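Long-range contacts in DNA topoisomerase 2-associated protein PAT1 (Saccharomyces cerevisiae, PDB 4OJJ), which represses translation and activates mRNA decapping, probably using this largely helical domain as a scaffold for other factors of mRNA turnover: residues A[8-13]-A[57-62]; A[15-20]-A[33-38]; A[49-54]-A[80-85]; A[113-118]-A[155-160]. One frame throughout, in Å; residues are numbered along the deposited sequence.

Contact 1: residues A[8-13]-A[57-62]; sequences ELIETV and FDKGIK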
loop_
_atom_site.group_PDB
_atom_site.type_symbol
_atom_site.label_atom_id
_atom_site.label_comp_id
_atom_site.label_asym_id
_atom_site.label_seq_id
_atom_site.Cartn_x
_atom_site.Cartn_y
_atom_site.Cartn_z
ATOM N N GLU A 8 22.597 11.164 15.557
ATOM C CA GLU A 8 23.988 10.773 15.394
ATOM C C GLU A 8 24.062 9.568 14.468
ATOM O O GLU A 8 24.881 9.544 13.559
ATOM C CB GLU A 8 24.659 10.453 16.740
ATOM C CG GLU A 8 26.122 10.021 16.623
ATOM C CD GLU A 8 26.848 9.990 17.969
ATOM O OE1 GLU A 8 26.921 11.041 18.625
ATOM O OE2 GLU A 8 27.348 8.920 18.374
ATOM N N LEU A 9 23.182 8.593 14.692
ATOM C CA LEU A 9 23.120 7.396 13.863
ATOM C C LEU A 9 22.871 7.791 12.411
ATOM O O LEU A 9 23.520 7.258 11.508
ATOM C CB LEU A 9 22.052 6.422 14.389
ATOM C CG LEU A 9 21.582 5.195 13.578
ATOM C CD1 LEU A 9 21.307 3.995 14.484
ATOM C CD2 LEU A 9 20.355 5.495 12.714
ATOM N N ILE A 10 21.963 8.747 12.197
ATOM C CA ILE A 10 21.651 9.196 10.843
ATOM C C ILE A 10 22.857 9.850 10.158
ATOM O O ILE A 10 23.087 9.651 8.962
ATOM C CB ILE A 10 20.426 10.125 10.801
ATOM C CG1 ILE A 10 19.153 9.342 11.119
ATOM C CG2 ILE A 10 20.274 10.725 9.428
ATOM C CD1 ILE A 10 17.907 10.232 11.360
ATOM N N GLU A 11 23.636 10.614 10.920
ATOM C CA GLU A 11 24.864 11.191 10.388
ATOM C C GLU A 11 25.950 10.156 10.085
ATOM O O GLU A 11 26.634 10.262 9.063
ATOM C CB GLU A 11 25.403 12.295 11.297
ATOM C CG GLU A 11 24.747 13.636 11.044
ATOM C CD GLU A 11 24.612 13.933 9.556
ATOM O OE1 GLU A 11 23.488 13.769 9.014
ATOM O OE2 GLU A 11 25.635 14.310 8.932
ATOM N N THR A 12 26.115 9.149 10.941
ATOM C CA THR A 12 27.137 8.165 10.619
ATOM C C THR A 12 26.701 7.294 9.438
ATOM O O THR A 12 27.525 6.980 8.583
ATOM C CB THR A 12 27.715 7.340 11.830
ATOM O OG1 THR A 12 27.650 5.935 11.552
ATOM C CG2 THR A 12 27.014 7.624 13.114
ATOM N N VAL A 13 25.411 6.951 9.364
ATOM C CA VAL A 13 24.907 6.203 8.223
ATOM C C VAL A 13 25.164 7.006 6.958
ATOM O O VAL A 13 25.640 6.472 5.960
ATOM C CB VAL A 13 23.391 5.844 8.336
ATOM C CG1 VAL A 13 22.852 5.367 6.990
ATOM C CG2 VAL A 13 23.165 4.775 9.393
ATOM N N PHE A 57 12.139 9.672 11.270
ATOM C CA PHE A 57 12.721 10.948 10.900
ATOM C C PHE A 57 12.702 11.124 9.395
ATOM O O PHE A 57 13.082 10.228 8.666
ATOM C CB PHE A 57 14.153 11.025 11.429
ATOM C CG PHE A 57 14.230 11.103 12.925
ATOM C CD1 PHE A 57 14.451 12.321 13.559
ATOM C CD2 PHE A 57 14.059 9.970 13.705
ATOM C CE1 PHE A 57 14.519 12.402 14.931
ATOM C CE2 PHE A 57 14.117 10.047 15.092
ATOM C CZ PHE A 57 14.349 11.268 15.703
ATOM N N ASP A 58 12.250 12.284 8.933
ATOM C CA ASP A 58 12.258 12.587 7.505
ATOM C C ASP A 58 13.610 12.299 6.845
ATOM O O ASP A 58 13.668 11.772 5.734
ATOM C CB ASP A 58 11.842 14.035 7.259
ATOM C CG ASP A 58 10.344 14.249 7.439
ATOM O OD1 ASP A 58 9.651 13.359 7.994
ATOM O OD2 ASP A 58 9.856 15.316 7.019
ATOM N N LYS A 59 14.684 12.623 7.557
ATOM C CA LYS A 59 16.033 12.447 7.067
ATOM C C LYS A 59 16.380 10.976 6.976
ATOM O O LYS A 59 17.033 10.544 6.031
ATOM C CB LYS A 59 17.025 13.169 7.986
ATOM C CG LYS A 59 17.976 14.102 7.262
ATOM C CD LYS A 59 19.043 13.346 6.467
ATOM C CE LYS A 59 20.465 13.775 6.896
ATOM N NZ LYS A 59 21.537 13.214 6.006
ATOM N N GLY A 60 15.951 10.204 7.965
ATOM C CA GLY A 60 16.187 8.776 7.931
ATOM C C GLY A 60 15.522 8.184 6.697
ATOM O O GLY A 60 16.093 7.326 6.019
ATOM N N ILE A 61 14.318 8.671 6.407
ATOM C CA ILE A 61 13.500 8.181 5.297
ATOM C C ILE A 61 14.132 8.554 3.968
ATOM O O ILE A 61 14.173 7.746 3.041
ATOM C CB ILE A 61 12.075 8.808 5.342
ATOM C CG1 ILE A 61 11.346 8.422 6.634
ATOM C CG2 ILE A 61 11.253 8.404 4.124
ATOM C CD1 ILE A 61 11.018 6.942 6.717
ATOM N N LYS A 62 14.646 9.781 3.896
ATOM C CA LYS A 62 15.173 10.326 2.645
ATOM C C LYS A 62 16.515 9.741 2.169
ATOM O O LYS A 62 16.920 9.949 1.020
ATOM C CB LYS A 62 15.265 11.845 2.740
ATOM C CG LYS A 62 13.915 12.526 2.718
ATOM C CD LYS A 62 14.068 14.008 2.894
ATOM C CE LYS A 62 12.747 14.728 2.696
ATOM N NZ LYS A 62 12.925 16.194 2.976
#
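I10 carries the apolar part of this contact, reaching from helix 5-25 toward the start of helix 58-68. Its two branches divide the work. CD1, at the end of the longer arm, lies 3.8 Å from CB of F57 and also approaches the backbone N of G60. CG2 rests 4.0 Å from CE of K59. With CG1 set anti to the carbonyl carbon (chi1 -69°), the branches spread over the N-cap residue and first turn of helix 58-68. G60, having no side chain, lets the isoleucine methyl approach the main chain itself, and the CA atoms of I10 and G60 come within 6.2 Å.

The polar part lies toward solvent. K59 bends at chi2 and chi3, and its methylene chain passes the isoleucine before the ammonium group arrives near E11. NZ stands 3.6 Å from OE1 of E11, a long salt bridge that probably contributes less than a close ion pair would. The same lysine makes a cation-pi contact with Y14 of helix 5-25.

The two segments run nearly parallel, 24° apart, and M54 of helix 50-54 also packs on I10. Such side-by-side packing is characteristic of a largely helical fold of stacked helices, consistent with the TPR clan of this family.

Contact 2: residues A[15-20]-A[33-38]; sequences EEILDL and TAMWEA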
loop_
_atom_site.group_PDB
_atom_site.type_symbol
_atom_site.label_atom_id
_atom_site.label_comp_id
_atom_site.label_asym_id
_atom_site.label_seq_id
_atom_site.Cartn_x
_atom_site.Cartn_y
_atom_site.Cartn_z
ATOM N N GLU A 15 27.460 9.262 6.330
ATOM C CA GLU A 15 28.883 9.293 6.012
ATOM C C GLU A 15 29.265 7.972 5.394
ATOM O O GLU A 15 30.005 7.912 4.421
ATOM C CB GLU A 15 29.721 9.563 7.269
ATOM C CG GLU A 15 29.708 11.022 7.705
ATOM C CD GLU A 15 30.074 11.201 9.166
ATOM O OE1 GLU A 15 30.670 10.264 9.751
ATOM O OE2 GLU A 15 29.761 12.281 9.728
ATOM N N GLU A 16 28.737 6.906 5.966
ATOM C CA GLU A 16 29.016 5.577 5.466
ATOM C C GLU A 16 28.493 5.444 4.011
ATOM O O GLU A 16 29.102 4.777 3.174
ATOM C CB GLU A 16 28.405 4.555 6.422
ATOM C CG GLU A 16 29.291 3.363 6.752
ATOM C CD GLU A 16 30.699 3.746 7.191
ATOM O OE1 GLU A 16 30.931 3.996 8.400
ATOM O OE2 GLU A 16 31.573 3.775 6.312
ATOM N N ILE A 17 27.388 6.129 3.715
ATOM C CA ILE A 17 26.860 6.190 2.353
ATOM C C ILE A 17 27.844 6.896 1.407
ATOM O O ILE A 17 28.182 6.350 0.358
ATOM C CB ILE A 17 25.433 6.830 2.291
ATOM C CG1 ILE A 17 24.371 5.850 2.807
ATOM C CG2 ILE A 17 25.067 7.228 0.873
ATOM C CD1 ILE A 17 23.214 6.538 3.488
ATOM N N LEU A 18 28.307 8.094 1.770
ATOM C CA LEU A 18 29.233 8.842 0.904
ATOM C C LEU A 18 30.489 8.021 0.594
ATOM O O LEU A 18 31.026 8.061 -0.528
ATOM C CB LEU A 18 29.649 10.163 1.541
ATOM C CG LEU A 18 28.559 11.144 1.965
ATOM C CD1 LEU A 18 29.146 12.171 2.917
ATOM C CD2 LEU A 18 27.938 11.816 0.756
ATOM N N ASP A 19 30.952 7.278 1.596
ATOM C CA ASP A 19 32.114 6.431 1.430
ATOM C C ASP A 19 31.830 5.429 0.307
ATOM O O ASP A 19 32.572 5.363 -0.683
ATOM C CB ASP A 19 32.446 5.712 2.744
ATOM C CG ASP A 19 33.739 4.928 2.663
ATOM O OD1 ASP A 19 33.733 3.704 2.967
ATOM O OD2 ASP A 19 34.765 5.538 2.289
ATOM N N LEU A 20 30.727 4.689 0.465
ATOM C CA LEU A 20 30.268 3.699 -0.508
ATOM C C LEU A 20 30.208 4.285 -1.907
ATOM O O LEU A 20 30.640 3.660 -2.876
ATOM C CB LEU A 20 28.901 3.135 -0.096
ATOM C CG LEU A 20 28.995 2.067 1.006
ATOM C CD1 LEU A 20 27.727 1.955 1.827
ATOM C CD2 LEU A 20 29.393 0.683 0.450
ATOM N N THR A 33 29.279 -3.378 4.818
ATOM C CA THR A 33 29.404 -3.922 6.172
ATOM C C THR A 33 29.303 -2.834 7.237
ATOM O O THR A 33 28.581 -2.989 8.217
ATOM C CB THR A 33 30.715 -4.699 6.387
ATOM O OG1 THR A 33 30.681 -5.939 5.669
ATOM C CG2 THR A 33 30.906 -5.003 7.866
ATOM N N ALA A 34 30.011 -1.732 7.017
ATOM C CA ALA A 34 30.037 -0.627 7.966
ATOM C C ALA A 34 28.726 0.154 7.958
ATOM O O ALA A 34 28.298 0.668 8.999
ATOM C CB ALA A 34 31.226 0.314 7.680
ATOM N N MET A 35 28.105 0.269 6.784
ATOM C CA MET A 35 26.807 0.929 6.706
ATOM C C MET A 35 25.762 0.101 7.440
ATOM O O MET A 35 24.985 0.626 8.238
ATOM C CB MET A 35 26.360 1.168 5.273
ATOM C CG MET A 35 25.039 1.904 5.237
ATOM S SD MET A 35 24.427 2.265 3.596
ATOM C CE MET A 35 24.524 0.630 2.834
ATOM N N TRP A 36 25.772 -1.196 7.178
ATOM C CA TRP A 36 24.885 -2.133 7.862
ATOM C C TRP A 36 25.046 -2.026 9.381
ATOM O O TRP A 36 24.054 -1.823 10.099
ATOM C CB TRP A 36 25.188 -3.544 7.392
ATOM C CG TRP A 36 24.273 -4.578 7.885
ATOM C CD1 TRP A 36 24.525 -5.495 8.862
ATOM C CD2 TRP A 36 22.954 -4.851 7.404
ATOM N NE1 TRP A 36 23.439 -6.307 9.034
ATOM C CE2 TRP A 36 22.457 -5.936 8.153
ATOM C CE3 TRP A 36 22.136 -4.270 6.426
ATOM C CZ2 TRP A 36 21.185 -6.456 7.957
ATOM C CZ3 TRP A 36 20.874 -4.794 6.224
ATOM C CH2 TRP A 36 20.409 -5.872 6.987
ATOM N N GLU A 37 26.288 -2.140 9.867
ATOM C CA GLU A 37 26.555 -1.974 11.300
ATOM C C GLU A 37 25.949 -0.664 11.812
ATOM O O GLU A 37 25.212 -0.673 12.787
ATOM C CB GLU A 37 28.054 -2.050 11.659
ATOM C CG GLU A 37 28.327 -1.685 13.143
ATOM C CD GLU A 37 29.805 -1.645 13.529
ATOM O OE1 GLU A 37 30.372 -2.729 13.796
ATOM O OE2 GLU A 37 30.389 -0.535 13.586
ATOM N N ALA A 38 26.239 0.437 11.130
ATOM C CA ALA A 38 25.722 1.758 11.506
ATOM C C ALA A 38 24.185 1.922 11.577
ATOM O O ALA A 38 23.696 2.919 12.102
ATOM C CB ALA A 38 26.298 2.803 10.584
#
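A34 and M35 meet E16 where helix 33-39 folds back beside helix 5-25, forming an antiparallel helix pair: the segments run at 166° to each other, with axes 9.1 Å apart. In sequence order, A34 is the first to touch. Its small CB lets the glutamate lie against the backbone. The chi1 of E16 (-136°) places CG 3.3 Å from the N of M35, and the bend at chi2 (50°) then carries CD over CB of A34, 3.5 Å away; here the aliphatic part of an acidic residue does much of the packing.

M35 follows and supplies the apolar centre. Its chain stays extended to the sulfur, then turns at chi3. A long, flexible methionine suits this place, because it can run between I17 and L20 and adapt its tip to both. Helix 58-68 adds I67, which packs on I17 and on M35, while F70 closes in on L20 and M35.

At the end of the segment, A38 turns its CB toward helix 5-25, where T12 and V13 lie against it. At the tip of M35, SD sits 3.7 Å from CG1 of I17, and CE lies 3.6 Å from CD1 of L20, a methyl that SD also approaches.

Contact 3: residues A[49-54]-A[80-85]; sequences NPFISM and LQKIFN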
loop_
_atom_site.group_PDB
_atom_site.type_symbol
_atom_site.label_atom_id
_atom_site.label_comp_id
_atom_site.label_asym_id
_atom_site.label_seq_id
_atom_site.Cartn_x
_atom_site.Cartn_y
_atom_site.Cartn_z
ATOM N N ASN A 49 14.137 -0.518 18.631
ATOM C CA ASN A 49 15.271 -0.658 17.713
ATOM C C ASN A 49 15.631 0.651 17.013
ATOM O O ASN A 49 14.744 1.381 16.579
ATOM C CB ASN A 49 15.012 -1.767 16.690
ATOM C CG ASN A 49 16.082 -1.834 15.621
ATOM O OD1 ASN A 49 16.054 -1.074 14.659
ATOM N ND2 ASN A 49 17.035 -2.747 15.785
ATOM N N PRO A 50 16.934 0.962 16.927
ATOM C CA PRO A 50 17.377 2.272 16.420
ATOM C C PRO A 50 17.159 2.455 14.913
ATOM O O PRO A 50 17.077 3.588 14.444
ATOM C CB PRO A 50 18.878 2.302 16.762
ATOM C CG PRO A 50 19.056 1.258 17.839
ATOM C CD PRO A 50 18.052 0.185 17.492
ATOM N N PHE A 51 17.087 1.361 14.163
ATOM C CA PHE A 51 16.742 1.466 12.752
ATOM C C PHE A 51 15.241 1.732 12.611
ATOM O O PHE A 51 14.834 2.563 11.807
ATOM C CB PHE A 51 17.160 0.227 11.970
ATOM C CG PHE A 51 16.558 0.154 10.610
ATOM C CD1 PHE A 51 17.051 0.929 9.579
ATOM C CD2 PHE A 51 15.479 -0.680 10.363
ATOM C CE1 PHE A 51 16.478 0.868 8.324
ATOM C CE2 PHE A 51 14.905 -0.745 9.110
ATOM C CZ PHE A 51 15.401 0.024 8.092
ATOM N N ILE A 52 14.427 1.036 13.402
ATOM C CA ILE A 52 13.002 1.340 13.440
ATOM C C ILE A 52 12.792 2.800 13.865
ATOM O O ILE A 52 12.029 3.510 13.231
ATOM C CB ILE A 52 12.220 0.399 14.369
ATOM C CG1 ILE A 52 12.256 -1.044 13.849
ATOM C CG2 ILE A 52 10.793 0.857 14.487
ATOM C CD1 ILE A 52 11.609 -1.240 12.505
ATOM N N SER A 53 13.506 3.259 14.895
ATOM C CA SER A 53 13.443 4.669 15.314
ATOM C C SER A 53 13.874 5.655 14.218
ATOM O O SER A 53 13.343 6.771 14.115
ATOM C CB SER A 53 14.301 4.905 16.556
ATOM O OG SER A 53 13.869 4.113 17.641
ATOM N N MET A 54 14.841 5.229 13.407
ATOM C CA MET A 54 15.341 6.037 12.310
ATOM C C MET A 54 14.258 6.313 11.268
ATOM O O MET A 54 14.319 7.311 10.555
ATOM C CB MET A 54 16.533 5.349 11.649
ATOM C CG MET A 54 17.294 6.255 10.688
ATOM S SD MET A 54 18.468 5.362 9.650
ATOM C CE MET A 54 17.363 4.424 8.588
ATOM N N LEU A 80 13.157 -5.537 5.491
ATOM C CA LEU A 80 11.720 -5.738 5.356
ATOM C C LEU A 80 11.165 -6.571 6.501
ATOM O O LEU A 80 10.120 -6.249 7.063
ATOM C CB LEU A 80 11.393 -6.426 4.033
ATOM C CG LEU A 80 10.964 -5.539 2.869
ATOM C CD1 LEU A 80 12.103 -4.683 2.366
ATOM C CD2 LEU A 80 10.374 -6.360 1.753
ATOM N N GLN A 81 11.885 -7.631 6.850
ATOM C CA GLN A 81 11.460 -8.507 7.929
ATOM C C GLN A 81 11.390 -7.753 9.242
ATOM O O GLN A 81 10.513 -8.001 10.070
ATOM C CB GLN A 81 12.408 -9.697 8.077
ATOM C CG GLN A 81 12.282 -10.726 6.964
ATOM C CD GLN A 81 13.120 -11.974 7.211
ATOM O OE1 GLN A 81 14.099 -11.946 7.953
ATOM N NE2 GLN A 81 12.730 -13.074 6.593
ATOM N N LYS A 82 12.340 -6.849 9.435
ATOM C CA LYS A 82 12.409 -6.093 10.660
ATOM C C LYS A 82 11.197 -5.153 10.746
ATOM O O LYS A 82 10.631 -4.964 11.813
ATOM C CB LYS A 82 13.702 -5.296 10.694
ATOM C CG LYS A 82 13.905 -4.551 11.988
ATOM C CD LYS A 82 14.519 -5.439 13.062
ATOM C CE LYS A 82 14.688 -4.664 14.371
ATOM N NZ LYS A 82 13.476 -4.737 15.259
ATOM N N ILE A 83 10.818 -4.590 9.601
ATOM C CA ILE A 83 9.708 -3.653 9.474
ATOM C C ILE A 83 8.347 -4.340 9.677
ATOM O O ILE A 83 7.459 -3.793 10.319
ATOM C CB ILE A 83 9.752 -2.957 8.092
ATOM C CG1 ILE A 83 10.966 -2.022 8.009
ATOM C CG2 ILE A 83 8.429 -2.228 7.799
ATOM C CD1 ILE A 83 11.322 -1.578 6.590
ATOM N N PHE A 84 8.197 -5.545 9.140
ATOM C CA PHE A 84 6.959 -6.305 9.303
ATOM C C PHE A 84 6.739 -6.862 10.705
ATOM O O PHE A 84 5.618 -7.242 11.056
ATOM C CB PHE A 84 6.898 -7.441 8.298
ATOM C CG PHE A 84 6.533 -6.996 6.928
ATOM C CD1 PHE A 84 5.221 -6.708 6.613
ATOM C CD2 PHE A 84 7.490 -6.857 5.955
ATOM C CE1 PHE A 84 4.878 -6.292 5.345
ATOM C CE2 PHE A 84 7.158 -6.442 4.689
ATOM C CZ PHE A 84 5.852 -6.161 4.383
ATOM N N ASN A 85 7.807 -6.927 11.495
ATOM C CA ASN A 85 7.712 -7.390 12.873
ATOM C C ASN A 85 7.206 -6.288 13.786
ATOM O O ASN A 85 6.427 -6.539 14.705
ATOM C CB ASN A 85 9.067 -7.896 13.377
ATOM C CG ASN A 85 9.068 -9.393 13.634
ATOM O OD1 ASN A 85 8.473 -10.165 12.873
ATOM N ND2 ASN A 85 9.713 -9.810 14.721
#
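K82 lays its side chain against N49 and I52 where the short helix 50-54 crosses helix 73-85 at -80°, a steep helix-on-helix packing within the largely helical fold. In the first shell, the lysine's CE comes to 3.3 Å from ND2 of N49, and its NZ passes beside CB of the same asparagine. This is packing by the lysine's aliphatic chain, bent at chi2 and chi4. Further back along the chain, CG of K82 faces CD1 of I52, and that methyl also lies 3.9 Å from O of K82. Isoleucine suits the place because its long CG1-CD1 arm reaches both the side chain and the main chain of the lysine. F51 completes the shell: CG1 of I83 meets the edge of its ring, near the ring plane, at 4.3 Å from CE2.

The next shell explains why N49 is so well placed. It is the N-cap of helix 50-54, and with CG anti to its backbone N (chi1 173°) the amide folds over the helix start. OD1 of N49 takes the N-H of I52 at 2.9 Å, with the donor in the carbonyl plane on a lone pair, and receives a weaker, more bent bond from the N of F51. ND2 is turned to the loop before the helix and donates to O of H40, so both ends of the buried amide are engaged. Further out, L9 of helix 5-25 packs on P50, and on the other helix NE2 of Q142, from helix 133-146, bonds to OD1 of N85 and to O of Q81.

Contact 4: residues A[113-118]-A[155-160]; sequences DLFQMI and SKIGLN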
loop_
_atom_site.group_PDB
_atom_site.type_symbol
_atom_site.label_atom_id
_atom_site.label_comp_id
_atom_site.label_asym_id
_atom_site.label_seq_id
_atom_site.Cartn_x
_atom_site.Cartn_y
_atom_site.Cartn_z
ATOM N N ASP A 113 2.715 10.521 3.582
ATOM C CA ASP A 113 3.042 10.609 2.167
ATOM C C ASP A 113 4.512 10.380 1.827
ATOM O O ASP A 113 4.835 9.771 0.803
ATOM C CB ASP A 113 2.669 11.976 1.653
ATOM C CG ASP A 113 1.825 11.910 0.426
ATOM O OD1 ASP A 113 2.399 11.660 -0.661
ATOM O OD2 ASP A 113 0.590 12.113 0.554
ATOM N N LEU A 114 5.402 10.919 2.653
ATOM C CA LEU A 114 6.832 10.803 2.388
ATOM C C LEU A 114 7.241 9.336 2.508
ATOM O O LEU A 114 7.857 8.779 1.618
ATOM C CB LEU A 114 7.641 11.691 3.343
ATOM C CG LEU A 114 9.149 11.562 3.121
ATOM C CD1 LEU A 114 9.513 12.212 1.801
ATOM C CD2 LEU A 114 9.950 12.163 4.279
ATOM N N PHE A 115 6.837 8.715 3.601
ATOM C CA PHE A 115 7.033 7.293 3.803
ATOM C C PHE A 115 6.430 6.470 2.635
ATOM O O PHE A 115 7.096 5.590 2.079
ATOM C CB PHE A 115 6.395 6.913 5.134
ATOM C CG PHE A 115 6.857 5.602 5.683
ATOM C CD1 PHE A 115 7.624 5.551 6.833
ATOM C CD2 PHE A 115 6.503 4.415 5.067
ATOM C CE1 PHE A 115 8.048 4.340 7.342
ATOM C CE2 PHE A 115 6.927 3.206 5.574
ATOM C CZ PHE A 115 7.696 3.166 6.710
ATOM N N GLN A 116 5.198 6.783 2.239
ATOM C CA GLN A 116 4.549 6.091 1.117
ATOM C C GLN A 116 5.338 6.244 -0.178
ATOM O O GLN A 116 5.649 5.258 -0.853
ATOM C CB GLN A 116 3.126 6.609 0.900
ATOM C CG GLN A 116 2.531 6.181 -0.455
ATOM C CD GLN A 116 1.934 4.777 -0.436
ATOM O OE1 GLN A 116 1.446 4.317 0.594
ATOM N NE2 GLN A 116 1.966 4.097 -1.582
ATOM N N MET A 117 5.644 7.493 -0.511
ATOM C CA MET A 117 6.431 7.853 -1.687
ATOM C C MET A 117 7.803 7.160 -1.741
ATOM O O MET A 117 8.228 6.673 -2.803
ATOM C CB MET A 117 6.645 9.365 -1.692
ATOM C CG MET A 117 6.923 9.965 -3.054
ATOM S SD MET A 117 7.356 11.722 -2.962
ATOM C CE MET A 117 9.147 11.658 -3.046
ATOM N N ILE A 118 8.503 7.123 -0.607
ATOM C CA ILE A 118 9.866 6.605 -0.608
ATOM C C ILE A 118 10.012 5.139 -0.204
ATOM O O ILE A 118 10.545 4.343 -0.948
ATOM C CB ILE A 118 10.811 7.474 0.262
ATOM C CG1 ILE A 118 10.781 8.920 -0.246
ATOM C CG2 ILE A 118 12.249 6.863 0.279
ATOM C CD1 ILE A 118 11.839 9.820 0.358
ATOM N N SER A 155 -4.925 1.401 8.453
ATOM C CA SER A 155 -3.816 2.285 8.107
ATOM C C SER A 155 -3.536 2.267 6.603
ATOM O O SER A 155 -3.514 1.208 5.966
ATOM C CB SER A 155 -2.564 1.912 8.904
ATOM O OG SER A 155 -1.407 2.465 8.304
ATOM N N LYS A 156 -3.336 3.436 6.021
ATOM C CA LYS A 156 -3.082 3.490 4.591
ATOM C C LYS A 156 -1.777 2.786 4.210
ATOM O O LYS A 156 -1.729 2.059 3.218
ATOM C CB LYS A 156 -3.075 4.918 4.088
ATOM C CG LYS A 156 -2.871 5.003 2.594
ATOM C CD LYS A 156 -2.419 6.392 2.193
ATOM C CE LYS A 156 -1.809 6.362 0.810
ATOM N NZ LYS A 156 -2.750 6.859 -0.226
ATOM N N ILE A 157 -0.724 3.031 4.991
ATOM C CA ILE A 157 0.561 2.380 4.785
ATOM C C ILE A 157 0.425 0.874 4.999
ATOM O O ILE A 157 0.804 0.094 4.138
ATOM C CB ILE A 157 1.634 2.942 5.722
ATOM C CG1 ILE A 157 1.760 4.457 5.521
ATOM C CG2 ILE A 157 2.976 2.247 5.486
ATOM C CD1 ILE A 157 2.185 4.842 4.121
ATOM N N GLY A 158 -0.155 0.493 6.135
ATOM C CA GLY A 158 -0.417 -0.896 6.474
ATOM C C GLY A 158 -1.204 -1.665 5.430
ATOM O O GLY A 158 -0.869 -2.802 5.091
ATOM N N LEU A 159 -2.244 -1.048 4.897
ATOM C CA LEU A 159 -3.062 -1.740 3.930
ATOM C C LEU A 159 -2.231 -1.949 2.676
ATOM O O LEU A 159 -2.159 -3.051 2.152
ATOM C CB LEU A 159 -4.349 -0.954 3.628
ATOM C CG LEU A 159 -5.407 -1.655 2.792
ATOM C CD1 LEU A 159 -6.099 -2.704 3.659
ATOM C CD2 LEU A 159 -6.452 -0.683 2.193
ATOM N N ASN A 160 -1.604 -0.877 2.213
ATOM C CA ASN A 160 -0.763 -0.906 1.025
ATOM C C ASN A 160 0.354 -1.947 1.099
ATOM O O ASN A 160 0.677 -2.588 0.104
ATOM C CB ASN A 160 -0.175 0.493 0.765
ATOM C CG ASN A 160 -1.183 1.421 0.125
ATOM O OD1 ASN A 160 -2.251 0.983 -0.269
ATOM N ND2 ASN A 160 -0.841 2.702 -0.000
#
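Q116 leaves helix 106-130 toward I157 and N160 of helix 156-177. CB meets the isoleucine first, 3.8 Å from CD1 of I157. CG stands anti to the backbone N, and the chain then bends at chi2, which swings the amide across toward N160. At the tip, OE1 does most of the touching. It accepts a hydrogen bond from ND2 of N160 at 2.9 Å, with an N-H...O angle of 154°; the donor is tilted 34° from the carbonyl plane of the glutamine, whereas OE1 lies almost in the amide plane of the asparagine. The two amides are turned steeply against each other, 78° between their planes. The same oxygen also lies 3.6 Å from CD1 of I157 and 3.9 Å from CE of K156, so carbon atoms of I157 and K156 lie beside the oxygen that N160 grips.

Glutamine is long enough to cross the gap, and asparagine, one turn after K156, is short enough to hold its amide close to its own helix. On the more buried side, CG2 of I157 faces the ring of F115 obliquely, 4.1 Å from CE2, and I93 of helix 91-96 packs on the same isoleucine. K156 turns to a cation-pi contact with Y231 of helix 230-241. S155 starts helix 156-177 as its N-cap, its OG accepting from the N of G158.

The segments run nearly parallel, with an apolar seam on one side and an amide pair on the other: neighbouring long helices of a largely helical fold of stacked helices, consistent with the TPR clan.

Contacts 1, 2 and 3 cluster toward the N-terminal end of the chain, whereas the centre of contact 4 lies about 6 Å from the centre of the chain. Helix 5-25 is shared by contacts 1 and 2, and A38 touches L9, T12 and V13 between them. M54 ties contact 3 to contact 1 by packing on L9, I10 and G60, and I61 links contact 1 to F115 and I118 of contact 4. Contacts 2 and 3 are the more buried. Contact 2 is chiefly methionine and aliphatic packing, joined by the carbon chain of a glutamate, and contact 3 mixes apolar packing with a capping asparagine. The partly buried pair add polar groups, a long salt bridge in contact 1 and an amide hydrogen bond in contact 4.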